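Local atomic coordinates of putative metal-dependent hydrolase (Bacillus subtilis, PDB entry 6KNS), a protein that binds two zinc ions at the edge of its metallo-beta-lactamase fold and is probably a metal-dependent hydrolase, perhaps of the tRNA 3'-processing kind. Residues L213-L218 with V239-S244; D166-F171 with G202-E207; S180-Y185 with D225-E230. All blocks are in the same frame, centred on the assembly; numbering follows the deposited sequence.

How the contacts relate
Contacts 1 and 3 lie close together, their centres about 8 Å apart, whereas contact 2 is about 17 Å from contact 1 and about 16 Å from contact 3, centre to centre. All three build one half of the metallo-beta-lactamase fold, around the sheet in which strands 177-181, 212-216 and 238-241 run side by side. Contact 1 pairs the last two of these strands. Contact 3 sets helix 225-231, the connection between them, against the chain leaving strand 177-181, and contact 2 joins helices 168-171 and 198-208. Contact 2 closes before contact 1 opens, while contact 3 alternates with both, tying these elements around one sheet. Contact 1 supplies the zinc ligand His-217, with contact 3 next to it.

Contact 1: residues L213-L218 with V239-S244; sequences LLLTHL and VNIAKS. With ZN (zinc ion), chain G.
The two parallel strands of a beta-alpha-beta unit meet here, Leu-213 to Leu-215 lying beside Val-239 to Ile-241, and the first of them runs on into the zinc site. The short strand axes approach to 4.7 Å with their directions 26° apart. Three backbone hydrogen bonds establish the parallel pairing: Asn-240 N to Leu-213 O, Leu-215 N to Asn-240 O and Ala-242 N to Leu-215 O. The middle one is nearly straight, 175° at the hydrogen. Leu-213 O also receives a CA-H...O contact from Val-239, whose CA is 3.2 Å away.

On the sheet face that carries Leu-213, Leu-215, Val-239 and Ile-241, Leu-215 sits between its two neighbours. A chi1 of -57° sets CG of Leu-215 beside its backbone N; its CD1 lies 3.7 Å from Val-239 CG1, and the same CD1 meets Ile-241 CD1 at 3.8 Å. Leu-227 of helix 225-231 and Ala-201 of helix 198-208 also touch Leu-215. On the other face, Leu-214 CD1 rests against Asn-240 CB, while Asn-240 ND2 is hydrogen-bonded to Glu-238 and also donates to a water, which gives a weak bond to Leu-213 O.

Beyond the paired residues, Ala-242 has the most surface covered. Its CB is pressed to within 3.1 Å of Leu-215 O and packs 3.6 Å from Thr-216 CB; Thr-216 OG1 is hydrogen-bonded to Tyr-28 OH. Leu-218 CD1 closes that end against Ile-241 CG2 at 3.9 Å. Between Thr-216 and Leu-218, His-217 turns away from the second strand, and its NE2 binds zinc at 2.1 Å. Asp-69, His-70 and Asp-161 complete that metal's protein ligands. A metal-binding histidine just past the end of a core strand is characteristic of the dinuclear metallo-beta-lactamase fold.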
loop_
_atom_site.group_PDB
_atom_site.type_symbol
_atom_site.label_atom_id
_atom_site.label_comp_id
_atom_site.label_asym_id
_atom_site.label_seq_id
_atom_site.Cartn_x
_atom_site.Cartn_y
_atom_site.Cartn_z
ATOM N N LEU A 213 -19.982 -8.429 -17.919
ATOM C CA LEU A 213 -19.189 -7.227 -17.712
ATOM C C LEU A 213 -19.044 -6.927 -16.217
ATOM O O LEU A 213 -20.033 -6.966 -15.479
ATOM C CB LEU A 213 -19.816 -6.037 -18.458
ATOM C CG LEU A 213 -19.185 -4.658 -18.320
ATOM C CD1 LEU A 213 -17.713 -4.705 -18.773
ATOM C CD2 LEU A 213 -19.983 -3.589 -19.085
ATOM N N LEU A 214 -17.809 -6.638 -15.803
ATOM C CA LEU A 214 -17.478 -6.226 -14.434
ATOM C C LEU A 214 -16.817 -4.862 -14.448
ATOM O O LEU A 214 -15.768 -4.689 -15.040
ATOM C CB LEU A 214 -16.524 -7.222 -13.759
ATOM C CG LEU A 214 -16.166 -6.946 -12.291
ATOM C CD1 LEU A 214 -17.390 -7.133 -11.379
ATOM C CD2 LEU A 214 -15.035 -7.838 -11.815
ATOM N N LEU A 215 -17.451 -3.901 -13.795
ATOM C CA LEU A 215 -16.997 -2.544 -13.782
ATOM C C LEU A 215 -16.088 -2.322 -12.586
ATOM O O LEU A 215 -16.438 -2.658 -11.465
ATOM C CB LEU A 215 -18.216 -1.611 -13.723
ATOM C CG LEU A 215 -19.243 -1.790 -14.859
ATOM C CD1 LEU A 215 -20.469 -0.862 -14.638
ATOM C CD2 LEU A 215 -18.624 -1.543 -16.246
ATOM N N THR A 216 -14.934 -1.714 -12.812
ATOM C CA THR A 216 -13.950 -1.536 -11.760
ATOM C C THR A 216 -13.203 -0.178 -11.908
ATOM O O THR A 216 -13.599 0.705 -12.696
ATOM C CB THR A 216 -13.011 -2.768 -11.756
ATOM O OG1 THR A 216 -12.151 -2.717 -10.613
ATOM C CG2 THR A 216 -12.158 -2.851 -13.052
ATOM N N HIS A 217 -12.155 0.006 -11.117
ATOM C CA HIS A 217 -11.388 1.257 -11.094
ATOM C C HIS A 217 -12.324 2.406 -10.770
ATOM O O HIS A 217 -12.351 3.423 -11.451
ATOM C CB HIS A 217 -10.684 1.481 -12.414
ATOM C CG HIS A 217 -9.417 2.252 -12.297
ATOM N ND1 HIS A 217 -9.382 3.630 -12.307
ATOM C CD2 HIS A 217 -8.136 1.831 -12.121
ATOM C CE1 HIS A 217 -8.125 4.027 -12.189
ATOM N NE2 HIS A 217 -7.349 2.955 -12.069
ATOM N N LEU A 218 -13.053 2.220 -9.679
ATOM C CA LEU A 218 -14.254 2.981 -9.366
ATOM C C LEU A 218 -13.943 4.377 -8.838
ATOM O O LEU A 218 -12.886 4.598 -8.246
ATOM C CB LEU A 218 -15.071 2.223 -8.319
ATOM C CG LEU A 218 -15.508 0.826 -8.706
ATOM C CD1 LEU A 218 -16.185 0.108 -7.463
ATOM C CD2 LEU A 218 -16.412 0.897 -9.946
ATOM N N VAL A 239 -24.121 -7.298 -15.866
ATOM C CA VAL A 239 -23.184 -6.271 -15.440
ATOM C C VAL A 239 -23.150 -6.203 -13.893
ATOM O O VAL A 239 -24.196 -6.003 -13.236
ATOM C CB VAL A 239 -23.567 -4.862 -15.988
ATOM C CG1 VAL A 239 -22.476 -3.821 -15.600
ATOM C CG2 VAL A 239 -23.779 -4.886 -17.520
ATOM N N ASN A 240 -21.941 -6.334 -13.341
ATOM C CA ASN A 240 -21.685 -6.208 -11.921
ATOM C C ASN A 240 -20.691 -5.087 -11.623
ATOM O O ASN A 240 -19.899 -4.675 -12.472
ATOM C CB ASN A 240 -21.134 -7.529 -11.367
ATOM C CG ASN A 240 -22.137 -8.652 -11.508
ATOM O OD1 ASN A 240 -23.187 -8.594 -10.911
ATOM N ND2 ASN A 240 -21.834 -9.649 -12.321
ATOM N N ILE A 241 -20.765 -4.609 -10.391
ATOM C CA ILE A 241 -19.825 -3.644 -9.829
ATOM C C ILE A 241 -18.799 -4.445 -9.022
ATOM O O ILE A 241 -19.153 -5.247 -8.172
ATOM C CB ILE A 241 -20.546 -2.646 -8.898
ATOM C CG1 ILE A 241 -21.700 -1.930 -9.645
ATOM C CG2 ILE A 241 -19.567 -1.592 -8.348
ATOM C CD1 ILE A 241 -21.246 -1.357 -10.991
ATOM N N ALA A 242 -17.526 -4.212 -9.295
ATOM C CA ALA A 242 -16.424 -4.846 -8.591
ATOM C C ALA A 242 -16.432 -4.465 -7.089
ATOM O O ALA A 242 -16.809 -3.362 -6.751
ATOM C CB ALA A 242 -15.084 -4.395 -9.233
ATOM N N LYS A 243 -16.005 -5.374 -6.217
ATOM C CA LYS A 243 -15.698 -5.068 -4.805
ATOM C C LYS A 243 -14.641 -6.061 -4.350
ATOM O O LYS A 243 -14.538 -7.137 -4.937
ATOM C CB LYS A 243 -16.963 -5.181 -3.924
ATOM C CG LYS A 243 -17.657 -6.613 -3.905
ATOM C CD LYS A 243 -18.655 -6.801 -2.711
ATOM C CE LYS A 243 -19.791 -5.800 -2.759
ATOM N NZ LYS A 243 -20.773 -6.015 -1.634
ATOM N N SER A 244 -13.844 -5.746 -3.333
ATOM C CA SER A 244 -12.895 -6.745 -2.807
ATOM C C SER A 244 -13.705 -7.971 -2.443
ATOM O O SER A 244 -14.756 -7.841 -1.858
ATOM C CB SER A 244 -12.121 -6.259 -1.555
ATOM O OG SER A 244 -11.326 -5.107 -1.835
HETATM ZN ZN ZN G . -5.301 3.250 -12.473
HETATM O O HOH W 1 -19.588 -9.534 -13.664
#

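Contact 2: residues D166-F171 with G202-E207; sequences DSFIPF and GRIAKE
Arg-203 NE donates to Glu-207 OE2 at 2.9 Å, an almost straight salt bridge (173° at the hydrogen) one turn along helix 198-208, and both side chains border the segment 166-171. The oxygen lies at the edge of the guanidinium, in its plane, and the N-H reaches it on the syn side, 34° out of the carboxylate plane. Asp-166 OD1 stands instead over one guanidinium face, 4.1 Å from Arg-203 NH2. No N-H points at it, so this approach can offer only longer-range attraction between opposite charges; Asp-166 OD1 is hydrogen-bonded to the hydroxyl of Tyr-164.

The apolar seam next to these charges joins the short helix 168-171 to helix 198-208, two outer elements covering the sheet of the metallo-beta-lactamase fold that holds strands 131-137, 145-150 and 177-181: Phe-168 packs on Leu-136 and Ala-146, and Ile-204 on Leu-178. Ile-169 has the largest area covered. An extended second torsion (chi2 165°) carries its CD1 outward. The Ile-169 and Glu-207 side chains cross obliquely, CD1 of Ile-169 lying 3.5 Å from Glu-207 CB and 3.4 Å from Glu-207 OE1, while the CG2 branch faces the backbone carbonyl of the same glutamate. Deeper in, Ile-204 CD1 reaches Phe-168 CB at 3.8 Å and lies equally close to Phe-168 CD2, approaching the ring obliquely. The nearest CA pair, Ile-169 and Ile-204, is separated by 5.7 Å.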
loop_
_atom_site.group_PDB
_atom_site.type_symbol
_atom_site.label_atom_id
_atom_site.label_comp_id
_atom_site.label_asym_id
_atom_site.label_seq_id
_atom_site.Cartn_x
_atom_site.Cartn_y
_atom_site.Cartn_z
ATOM N N ASP A 166 -11.710 1.726 -30.392
ATOM C CA ASP A 166 -12.355 0.659 -31.143
ATOM C C ASP A 166 -11.562 -0.633 -31.060
ATOM O O ASP A 166 -12.126 -1.718 -31.056
ATOM C CB ASP A 166 -12.513 1.043 -32.624
ATOM C CG ASP A 166 -13.651 2.047 -32.871
ATOM O OD1 ASP A 166 -14.519 2.247 -31.993
ATOM O OD2 ASP A 166 -13.677 2.620 -33.971
ATOM N N SER A 167 -10.253 -0.528 -30.991
ATOM C CA SER A 167 -9.416 -1.724 -30.946
ATOM C C SER A 167 -9.736 -2.657 -29.740
ATOM O O SER A 167 -9.416 -3.851 -29.759
ATOM C CB SER A 167 -7.963 -1.296 -30.913
ATOM O OG SER A 167 -7.783 -0.433 -29.793
ATOM N N PHE A 168 -10.370 -2.139 -28.691
ATOM C CA PHE A 168 -10.762 -3.029 -27.595
ATOM C C PHE A 168 -11.770 -4.114 -28.049
ATOM O O PHE A 168 -11.903 -5.142 -27.384
ATOM C CB PHE A 168 -11.400 -2.233 -26.461
ATOM C CG PHE A 168 -10.429 -1.675 -25.445
ATOM C CD1 PHE A 168 -9.618 -2.510 -24.718
ATOM C CD2 PHE A 168 -10.407 -0.313 -25.165
ATOM C CE1 PHE A 168 -8.760 -1.995 -23.734
ATOM C CE2 PHE A 168 -9.564 0.209 -24.205
ATOM C CZ PHE A 168 -8.743 -0.630 -23.476
ATOM N N ILE A 169 -12.476 -3.890 -29.169
ATOM C CA ILE A 169 -13.577 -4.770 -29.544
ATOM C C ILE A 169 -13.061 -6.083 -30.091
ATOM O O ILE A 169 -13.426 -7.130 -29.555
ATOM C CB ILE A 169 -14.599 -4.072 -30.468
ATOM C CG1 ILE A 169 -15.413 -3.069 -29.647
ATOM C CG2 ILE A 169 -15.545 -5.073 -31.158
ATOM C CD1 ILE A 169 -16.202 -2.065 -30.493
ATOM N N PRO A 170 -12.209 -6.052 -31.141
ATOM C CA PRO A 170 -11.565 -7.297 -31.577
ATOM C C PRO A 170 -10.713 -7.952 -30.496
ATOM O O PRO A 170 -10.723 -9.165 -30.361
ATOM C CB PRO A 170 -10.662 -6.857 -32.737
ATOM C CG PRO A 170 -11.177 -5.531 -33.175
ATOM C CD PRO A 170 -11.963 -4.936 -32.078
ATOM N N PHE A 171 -9.971 -7.159 -29.740
ATOM C CA PHE A 171 -9.183 -7.703 -28.640
ATOM C C PHE A 171 -9.996 -8.533 -27.642
ATOM O O PHE A 171 -9.541 -9.581 -27.200
ATOM C CB PHE A 171 -8.485 -6.574 -27.883
ATOM C CG PHE A 171 -7.502 -7.054 -26.846
ATOM C CD1 PHE A 171 -6.349 -7.760 -27.230
ATOM C CD2 PHE A 171 -7.706 -6.774 -25.498
ATOM C CE1 PHE A 171 -5.413 -8.182 -26.257
ATOM C CE2 PHE A 171 -6.792 -7.179 -24.530
ATOM C CZ PHE A 171 -5.646 -7.873 -24.901
ATOM N N GLY A 202 -19.846 -0.448 -21.563
ATOM C CA GLY A 202 -20.979 -1.194 -22.099
ATOM C C GLY A 202 -20.830 -1.500 -23.579
ATOM O O GLY A 202 -21.177 -2.587 -24.058
ATOM N N ARG A 203 -20.316 -0.517 -24.297
ATOM C CA ARG A 203 -20.169 -0.622 -25.724
ATOM C C ARG A 203 -19.193 -1.727 -26.056
ATOM O O ARG A 203 -19.440 -2.523 -26.958
ATOM C CB ARG A 203 -19.683 0.709 -26.287
ATOM C CG ARG A 203 -19.371 0.625 -27.770
ATOM C CD ARG A 203 -19.150 1.990 -28.384
ATOM N NE ARG A 203 -19.097 1.873 -29.855
ATOM C CZ ARG A 203 -18.557 2.757 -30.684
ATOM N NH1 ARG A 203 -17.971 3.853 -30.229
ATOM N NH2 ARG A 203 -18.598 2.526 -31.996
ATOM N N ILE A 204 -18.103 -1.806 -25.296
ATOM C CA ILE A 204 -17.096 -2.846 -25.532
ATOM C C ILE A 204 -17.685 -4.225 -25.301
ATOM O O ILE A 204 -17.571 -5.096 -26.170
ATOM C CB ILE A 204 -15.813 -2.689 -24.715
ATOM C CG1 ILE A 204 -15.070 -1.396 -25.082
ATOM C CG2 ILE A 204 -14.913 -3.846 -25.002
ATOM C CD1 ILE A 204 -14.023 -0.895 -24.005
ATOM N N ALA A 205 -18.351 -4.413 -24.172
ATOM C CA ALA A 205 -18.972 -5.693 -23.852
ATOM C C ALA A 205 -19.975 -6.056 -24.969
ATOM O O ALA A 205 -20.051 -7.202 -25.416
ATOM C CB ALA A 205 -19.672 -5.602 -22.517
ATOM N N LYS A 206 -20.726 -5.058 -25.424
ATOM C CA LYS A 206 -21.774 -5.293 -26.422
ATOM C C LYS A 206 -21.168 -5.746 -27.737
ATOM O O LYS A 206 -21.466 -6.835 -28.213
ATOM C CB LYS A 206 -22.638 -4.048 -26.660
ATOM C CG LYS A 206 -23.563 -4.192 -27.872
ATOM C CD LYS A 206 -24.469 -2.993 -28.026
ATOM C CE LYS A 206 -25.478 -3.235 -29.131
ATOM N NZ LYS A 206 -25.915 -1.925 -29.655
ATOM N N GLU A 207 -20.297 -4.920 -28.302
ATOM C CA GLU A 207 -19.788 -5.194 -29.648
ATOM C C GLU A 207 -18.827 -6.373 -29.678
ATOM O O GLU A 207 -18.696 -7.022 -30.704
ATOM C CB GLU A 207 -19.159 -3.949 -30.244
ATOM C CG GLU A 207 -20.191 -2.879 -30.437
ATOM C CD GLU A 207 -19.738 -1.763 -31.325
ATOM O OE1 GLU A 207 -19.090 -2.055 -32.352
ATOM O OE2 GLU A 207 -20.050 -0.586 -31.014
#

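Contact 3: residues S180-Y185 with D225-E230; sequences SECNFY and DNLRKE
The Tyr-185 ring carries Leu-227 over one face, with CD2 of the leucine 3.3 Å from Tyr-185 CD2, a tight approach, while at the ring edge, near its plane, lies Glu-230 OE2. That oxygen is 3.8 Å from Tyr-185 CD2, and the ring and carboxylate planes are 77° apart. Asn-226 CB approaches the ring obliquely near the start of the helical segment. Outside these residues, Phe-221 also meets the tyrosine ring, and its carbonyl O is hydrogen-bonded by Tyr-185 OH.

Leu-227 crosses the tyrosine side chain at about a right angle. An extended second torsion (chi2 167°) places CD1 of Leu-227 anti to CA, and CD2 is the branch directed at the ring, with Leu-227 CG also near, 3.5 Å from Tyr-185 CE2. Leu-227 CD2 has further neighbours: Cys-182 SG at 3.9 Å and Phe-184 O at 3.6 Å. One methyl thus meets an aromatic face, a sulfur and a backbone carbonyl. Cys-182 also touches Leu-215 of strand 212-216.

Glu-230, one turn further along helix 225-231, lies beside the tyrosine backbone, its OE1 3.6 Å from Tyr-185 CA. Glu-230 OE1 is gripped from outside the contact by Ser-198 OG and the backbone N of Ala-186, a pair of partners that fixes the carboxylate against the loop leaving strand 177-181. Phe-184 of this loop packs on Phe-86 of the second subunit, and Cys-182 lies about 6 Å, side chain to side chain, from the zinc ligand His-217. Helix and loop are probably held mainly by close apolar contact over the ring face, and a carboxylate at the positively polarised C-H edge would probably add weak electrostatic attraction.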
loop_
_atom_site.group_PDB
_atom_site.type_symbol
_atom_site.label_atom_id
_atom_site.label_comp_id
_atom_site.label_asym_id
_atom_site.label_seq_id
_atom_site.Cartn_x
_atom_site.Cartn_y
_atom_site.Cartn_z
ATOM N N SER A 180 -13.628 -4.145 -17.095
ATOM C CA SER A 180 -13.400 -2.849 -17.661
ATOM C C SER A 180 -13.325 -1.822 -16.581
ATOM O O SER A 180 -14.159 -1.779 -15.687
ATOM C CB SER A 180 -14.533 -2.430 -18.592
ATOM O OG SER A 180 -14.227 -1.177 -19.176
ATOM N N GLU A 181 -12.315 -0.980 -16.696
ATOM C CA GLU A 181 -12.235 0.208 -15.911
ATOM C C GLU A 181 -13.513 1.017 -16.201
ATOM O O GLU A 181 -14.108 0.918 -17.286
ATOM C CB GLU A 181 -10.935 0.964 -16.226
ATOM C CG GLU A 181 -10.902 1.821 -17.482
ATOM C CD GLU A 181 -10.619 3.283 -17.126
ATOM O OE1 GLU A 181 -11.585 4.030 -16.803
ATOM O OE2 GLU A 181 -9.421 3.660 -17.132
ATOM N N CYS A 182 -13.955 1.762 -15.204
ATOM C CA CYS A 182 -15.120 2.582 -15.345
ATOM C C CYS A 182 -15.041 3.720 -14.357
ATOM O O CYS A 182 -15.841 3.811 -13.456
ATOM C CB CYS A 182 -16.341 1.701 -15.092
ATOM S SG CYS A 182 -17.912 2.461 -15.446
ATOM N N ASN A 183 -14.072 4.596 -14.528
ATOM C CA ASN A 183 -13.789 5.622 -13.540
ATOM C C ASN A 183 -14.772 6.802 -13.607
ATOM O O ASN A 183 -14.773 7.613 -12.706
ATOM C CB ASN A 183 -12.348 6.132 -13.719
ATOM C CG ASN A 183 -11.685 6.515 -12.383
ATOM O OD1 ASN A 183 -12.315 7.104 -11.493
ATOM N ND2 ASN A 183 -10.453 6.157 -12.233
ATOM N N PHE A 184 -15.575 6.897 -14.681
ATOM C CA PHE A 184 -16.502 8.019 -14.906
ATOM C C PHE A 184 -17.935 7.589 -15.203
ATOM O O PHE A 184 -18.146 6.493 -15.710
ATOM C CB PHE A 184 -15.988 8.898 -16.059
ATOM C CG PHE A 184 -14.784 9.715 -15.694
ATOM C CD1 PHE A 184 -14.915 11.008 -15.287
ATOM C CD2 PHE A 184 -13.520 9.173 -15.748
ATOM C CE1 PHE A 184 -13.778 11.772 -14.931
ATOM C CE2 PHE A 184 -12.391 9.907 -15.386
ATOM C CZ PHE A 184 -12.516 11.202 -14.993
ATOM N N TYR A 185 -18.907 8.463 -14.882
ATOM C CA TYR A 185 -20.337 8.211 -15.093
ATOM C C TYR A 185 -20.716 8.576 -16.526
ATOM O O TYR A 185 -19.948 9.222 -17.235
ATOM C CB TYR A 185 -21.192 9.000 -14.070
ATOM C CG TYR A 185 -21.004 8.473 -12.646
ATOM C CD1 TYR A 185 -19.981 8.943 -11.817
ATOM C CD2 TYR A 185 -21.795 7.430 -12.163
ATOM C CE1 TYR A 185 -19.803 8.430 -10.518
ATOM C CE2 TYR A 185 -21.627 6.906 -10.883
ATOM C CZ TYR A 185 -20.610 7.398 -10.072
ATOM O OH TYR A 185 -20.459 6.895 -8.816
ATOM N N ASP A 225 -23.967 2.110 -8.097
ATOM C CA ASP A 225 -24.989 1.320 -8.796
ATOM C C ASP A 225 -25.502 1.984 -10.073
ATOM O O ASP A 225 -25.959 1.283 -10.986
ATOM C CB ASP A 225 -26.161 0.987 -7.864
ATOM C CG ASP A 225 -25.875 -0.222 -6.952
ATOM O OD1 ASP A 225 -24.719 -0.698 -6.913
ATOM O OD2 ASP A 225 -26.821 -0.711 -6.300
ATOM N N ASN A 226 -25.404 3.312 -10.161
ATOM C CA ASN A 226 -25.753 3.987 -11.399
ATOM C C ASN A 226 -24.841 3.602 -12.534
ATOM O O ASN A 226 -25.286 3.642 -13.667
ATOM C CB ASN A 226 -25.764 5.506 -11.271
ATOM C CG ASN A 226 -26.976 6.026 -10.532
ATOM O OD1 ASN A 226 -27.966 5.333 -10.384
ATOM N ND2 ASN A 226 -26.901 7.258 -10.073
ATOM N N LEU A 227 -23.582 3.256 -12.249
ATOM C CA LEU A 227 -22.654 2.823 -13.310
ATOM C C LEU A 227 -23.162 1.544 -13.963
ATOM O O LEU A 227 -23.121 1.403 -15.158
ATOM C CB LEU A 227 -21.236 2.590 -12.765
ATOM C CG LEU A 227 -20.522 3.808 -12.141
ATOM C CD1 LEU A 227 -19.283 3.396 -11.365
ATOM C CD2 LEU A 227 -20.200 4.808 -13.244
ATOM N N ARG A 228 -23.635 0.606 -13.156
ATOM C CA ARG A 228 -24.269 -0.586 -13.668
ATOM C C ARG A 228 -25.536 -0.292 -14.501
ATOM O O ARG A 228 -25.702 -0.865 -15.583
ATOM C CB ARG A 228 -24.638 -1.512 -12.520
ATOM C CG ARG A 228 -25.337 -2.747 -12.962
ATOM C CD ARG A 228 -25.734 -3.639 -11.786
ATOM N NE ARG A 228 -26.648 -4.634 -12.302
ATOM C CZ ARG A 228 -27.929 -4.427 -12.605
ATOM N NH1 ARG A 228 -28.527 -3.244 -12.385
ATOM N NH2 ARG A 228 -28.624 -5.427 -13.124
ATOM N N LYS A 229 -26.422 0.576 -14.010
ATOM C CA LYS A 229 -27.643 0.887 -14.767
ATOM C C LYS A 229 -27.335 1.561 -16.116
ATOM O O LYS A 229 -27.972 1.289 -17.154
ATOM C CB LYS A 229 -28.540 1.811 -13.957
ATOM C CG LYS A 229 -29.126 1.197 -12.708
ATOM C CD LYS A 229 -30.078 2.182 -12.000
ATOM C CE LYS A 229 -30.544 1.608 -10.677
ATOM N NZ LYS A 229 -31.383 2.553 -9.952
ATOM N N GLU A 230 -26.362 2.456 -16.086
ATOM C CA GLU A 230 -25.920 3.162 -17.290
ATOM C C GLU A 230 -25.317 2.173 -18.274
ATOM O O GLU A 230 -25.603 2.243 -19.456
ATOM C CB GLU A 230 -24.867 4.221 -16.919
ATOM C CG GLU A 230 -25.427 5.419 -16.179
ATOM C CD GLU A 230 -24.368 6.160 -15.352
ATOM O OE1 GLU A 230 -23.136 5.956 -15.539
ATOM O OE2 GLU A 230 -24.769 6.964 -14.491
#